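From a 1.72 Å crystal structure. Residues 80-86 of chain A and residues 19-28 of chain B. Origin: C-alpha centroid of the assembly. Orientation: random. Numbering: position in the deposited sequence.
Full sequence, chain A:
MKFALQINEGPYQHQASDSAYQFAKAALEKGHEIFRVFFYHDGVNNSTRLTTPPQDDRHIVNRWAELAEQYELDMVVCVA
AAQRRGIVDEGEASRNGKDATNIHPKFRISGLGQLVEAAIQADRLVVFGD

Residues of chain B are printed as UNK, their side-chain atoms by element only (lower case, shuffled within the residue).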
# COMPACT_ATOMS: atom_id res chain seq x y z
N ALA A 80 -12.22 -16.78 1.77
CA ALA A 80 -11.03 -17.01 0.95
C ALA A 80 -9.87 -16.14 1.42
O ALA A 80 -8.76 -16.63 1.64
CB ALA A 80 -11.33 -16.72 -0.51
N ALA A 81 -10.14 -14.85 1.58
CA ALA A 81 -9.13 -13.91 2.04
C ALA A 81 -8.73 -14.21 3.49
O ALA A 81 -7.58 -14.03 3.87
CB ALA A 81 -9.66 -12.48 1.92
N ALA A 82 -9.68 -14.68 4.29
CA ALA A 82 -9.41 -15.02 5.68
C ALA A 82 -8.50 -16.24 5.81
O ALA A 82 -7.61 -16.28 6.66
CB ALA A 82 -10.71 -15.26 6.43
N GLN A 83 -8.72 -17.25 4.96
CA GLN A 83 -7.91 -18.46 4.99
C GLN A 83 -6.47 -18.16 4.61
O GLN A 83 -5.54 -18.74 5.16
CB GLN A 83 -8.49 -19.51 4.04
CG GLN A 83 -9.80 -20.09 4.52
CD GLN A 83 -10.42 -21.04 3.51
OE1 GLN A 83 -11.39 -21.73 3.81
NE2 GLN A 83 -9.87 -21.06 2.30
N ARG A 84 -6.30 -17.25 3.68
CA ARG A 84 -4.97 -16.88 3.22
C ARG A 84 -4.21 -16.11 4.29
O ARG A 84 -3.00 -16.25 4.44
CB ARG A 84 -5.10 -16.01 1.96
CG ARG A 84 -3.95 -16.10 0.98
CD ARG A 84 -4.28 -15.27 -0.25
NE ARG A 84 -5.66 -15.49 -0.67
CZ ARG A 84 -6.03 -16.23 -1.71
NH1 ARG A 84 -5.12 -16.84 -2.46
NH2 ARG A 84 -7.32 -16.37 -1.99
N ARG A 85 -4.94 -15.32 5.08
CA ARG A 85 -4.32 -14.48 6.09
C ARG A 85 -4.35 -14.91 7.55
O ARG A 85 -3.66 -14.32 8.38
CB ARG A 85 -4.89 -13.07 5.94
CG ARG A 85 -4.65 -12.50 4.54
CD ARG A 85 -5.34 -11.17 4.35
NE ARG A 85 -4.99 -10.53 3.08
CZ ARG A 85 -5.40 -10.93 1.88
NH1 ARG A 85 -6.18 -11.99 1.75
NH2 ARG A 85 -5.04 -10.24 0.80
N GLY A 86 -5.14 -15.93 7.87
CA GLY A 86 -5.17 -16.39 9.24
C GLY A 86 -6.31 -15.93 10.13
O GLY A 86 -6.12 -15.79 11.33
N UNK B 19 1.21 -6.82 -5.87
CA UNK B 19 0.18 -6.81 -4.84
C UNK B 19 -0.83 -7.89 -5.21
O UNK B 19 -0.82 -8.40 -6.33
c UNK B 19 -0.55 -5.45 -4.75
c UNK B 19 0.38 -4.35 -4.26
o UNK B 19 -1.08 -5.10 -6.04
N UNK B 20 -1.71 -8.22 -4.28
CA UNK B 20 -2.68 -9.26 -4.53
C UNK B 20 -3.96 -8.74 -5.19
O UNK B 20 -4.80 -9.53 -5.62
c UNK B 20 -3.94 -12.19 -2.29
c UNK B 20 -3.05 -9.99 -3.21
c UNK B 20 -3.71 -11.33 -3.51
c UNK B 20 -3.96 -9.11 -2.38
N UNK B 21 -4.10 -7.42 -5.30
CA UNK B 21 -5.31 -6.84 -5.87
C UNK B 21 -5.77 -7.42 -7.21
O UNK B 21 -6.96 -7.63 -7.41
c UNK B 21 -4.26 -3.52 -2.17
c UNK B 21 -3.29 -3.56 -3.16
c UNK B 21 -5.52 -4.04 -2.40
c UNK B 21 -5.16 -5.32 -5.99
o UNK B 21 -3.95 -2.97 -0.94
c UNK B 21 -4.86 -4.66 -4.66
c UNK B 21 -5.82 -4.61 -3.65
c UNK B 21 -3.60 -4.13 -4.40
N UNK B 22 -4.84 -7.70 -8.12
CA UNK B 22 -5.21 -8.26 -9.42
C UNK B 22 -5.88 -9.62 -9.27
O UNK B 22 -6.94 -9.87 -9.85
c UNK B 22 -3.98 -8.37 -10.31
N UNK B 23 -5.25 -10.50 -8.50
CA UNK B 23 -5.79 -11.84 -8.31
C UNK B 23 -7.09 -11.88 -7.51
O UNK B 23 -8.05 -12.52 -7.92
c UNK B 23 -5.28 -14.07 -7.21
c UNK B 23 -7.04 -17.21 -7.71
c UNK B 23 -6.34 -16.10 -7.22
c UNK B 23 -7.03 -16.14 -9.88
c UNK B 23 -6.33 -15.04 -9.40
c UNK B 23 -5.98 -15.01 -8.04
c UNK B 23 -5.25 -14.61 -5.96
c UNK B 23 -7.37 -17.21 -9.04
c UNK B 23 -4.74 -12.73 -7.62
n UNK B 23 -5.88 -15.83 -5.95
N UNK B 24 -7.13 -11.18 -6.38
CA UNK B 24 -8.35 -11.21 -5.59
C UNK B 24 -9.49 -10.44 -6.26
O UNK B 24 -10.66 -10.72 -6.01
c UNK B 24 -7.24 -11.73 -3.38
o UNK B 24 -7.20 -12.39 -1.09
o UNK B 24 -6.93 -10.26 -1.53
c UNK B 24 -7.12 -11.44 -1.89
c UNK B 24 -8.08 -10.72 -4.16
N UNK B 25 -9.15 -9.50 -7.14
CA UNK B 25 -10.18 -8.77 -7.87
C UNK B 25 -10.80 -9.75 -8.87
O UNK B 25 -12.02 -9.80 -9.03
c UNK B 25 -9.57 -7.59 -8.62
N UNK B 26 -9.95 -10.52 -9.54
CA UNK B 26 -10.41 -11.51 -10.51
C UNK B 26 -11.35 -12.50 -9.84
O UNK B 26 -12.32 -12.96 -10.44
c UNK B 26 -9.20 -12.23 -11.12
c UNK B 26 -8.10 -13.72 -12.79
c UNK B 26 -9.45 -13.23 -12.26
c UNK B 26 -10.25 -12.57 -13.37
N UNK B 27 -11.07 -12.82 -8.58
CA UNK B 27 -11.90 -13.75 -7.82
C UNK B 27 -13.34 -13.23 -7.69
O UNK B 27 -14.29 -14.01 -7.76
c UNK B 27 -10.09 -14.85 -6.36
o UNK B 27 -11.13 -16.76 -7.33
o UNK B 27 -10.03 -17.04 -5.45
c UNK B 27 -10.44 -16.32 -6.38
c UNK B 27 -11.32 -13.95 -6.41
N UNK B 28 -13.49 -11.92 -7.53
CA UNK B 28 -14.82 -11.32 -7.39
C UNK B 28 -15.60 -11.42 -8.70
O UNK B 28 -16.80 -11.68 -8.70
c UNK B 28 -13.94 -9.68 -5.69
c UNK B 28 -14.73 -9.83 -6.99
c UNK B 28 -16.13 -9.26 -6.81
O HOH W 1 -8.50 -18.10 -3.54

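Position 19 of chain B has three side-chain atoms, a first carbon carrying one oxygen and one carbon. That fork is threonine, and Thr B19 lies out of reach of the chain A stretch.

Position 20 has four carbons, forked at the first, with one arm two carbons long. The tip of the long arm touches Arg A84 CD, and the short arm touches Arg A85 NH2. This is isoleucine; Ile B20 CD1 is 3.7 Å from Arg A84 CD and Ile B20 CG2 3.5 Å from Arg A85 NH2, which sets apolar surface beside both arginines.

Position 21 carries one carbon and a six-carbon ring bearing an oxygen, so it is tyrosine. Its CA-to-CB bond points away from the chain A stretch, and Tyr B21 makes no contact with it.

Position 22 has a single side-chain carbon, hence alanine, well clear of the chain A stretch.

At position 23 one carbon leads to fused five- and six-membered rings holding eight carbons and one nitrogen, which can only be tryptophan. Its ring nitrogen, Trp B23 NE1, lies 3.7 Å from Arg A84 NH1, which approaches the ring at its edge.

Position 24 shows a chain of three carbons, the third carrying two oxygens, both close to chain A guanidinium nitrogens. An unbranched carboxylate of this length is glutamate. Arg A85 NH1 donates to Glu B24 OE2 at 3.0 Å and Arg A85 NH2 to Glu B24 OE1 at 3.0 Å, a two-pronged salt bridge.

Position 25 is again one carbon, alanine, and position 26 has four carbons forked at the second, leucine; both are out of reach.

Position 27 repeats the three carbons and two oxygens of a glutamate. Glu B27 OE1 is 4.4 Å from Arg A84 NH2, beyond a salt bridge, but one water accepts from Arg A84 NH2 (2.6 Å) and donates to Glu B27 OE1 (2.7 Å).

Position 28, one carbon carrying two more, is valine, out of reach.

The helix axes stay 12.5 Å apart at their closest, so long side chains span the gap. Arg A84 and Arg A85 reach from one side; positions 20, 23, 24 and 27 answer from the other, all with CA-to-CB bonds toward the partner, and the 23, 24, 27 spacing keeps them on one face of the helix. Glu B24 is the hub. Its bond to Arg A85 is directional, and Arg A85 NH1 also donates to Ala A81 O at 3.3 Å, which ties the guanidinium to its own helix. Arg A84 NE lies 3.5 Å from Glu B24 OE2, but that oxygen is well out of the guanidinium plane, so this salt bridge rests on charge alone. The rule to take away is one carboxylate shared by two neighbouring arginines, with directional bonds to one of them, and a water extending the other's reach.

Chain B 19-28: TIYAWEALEV
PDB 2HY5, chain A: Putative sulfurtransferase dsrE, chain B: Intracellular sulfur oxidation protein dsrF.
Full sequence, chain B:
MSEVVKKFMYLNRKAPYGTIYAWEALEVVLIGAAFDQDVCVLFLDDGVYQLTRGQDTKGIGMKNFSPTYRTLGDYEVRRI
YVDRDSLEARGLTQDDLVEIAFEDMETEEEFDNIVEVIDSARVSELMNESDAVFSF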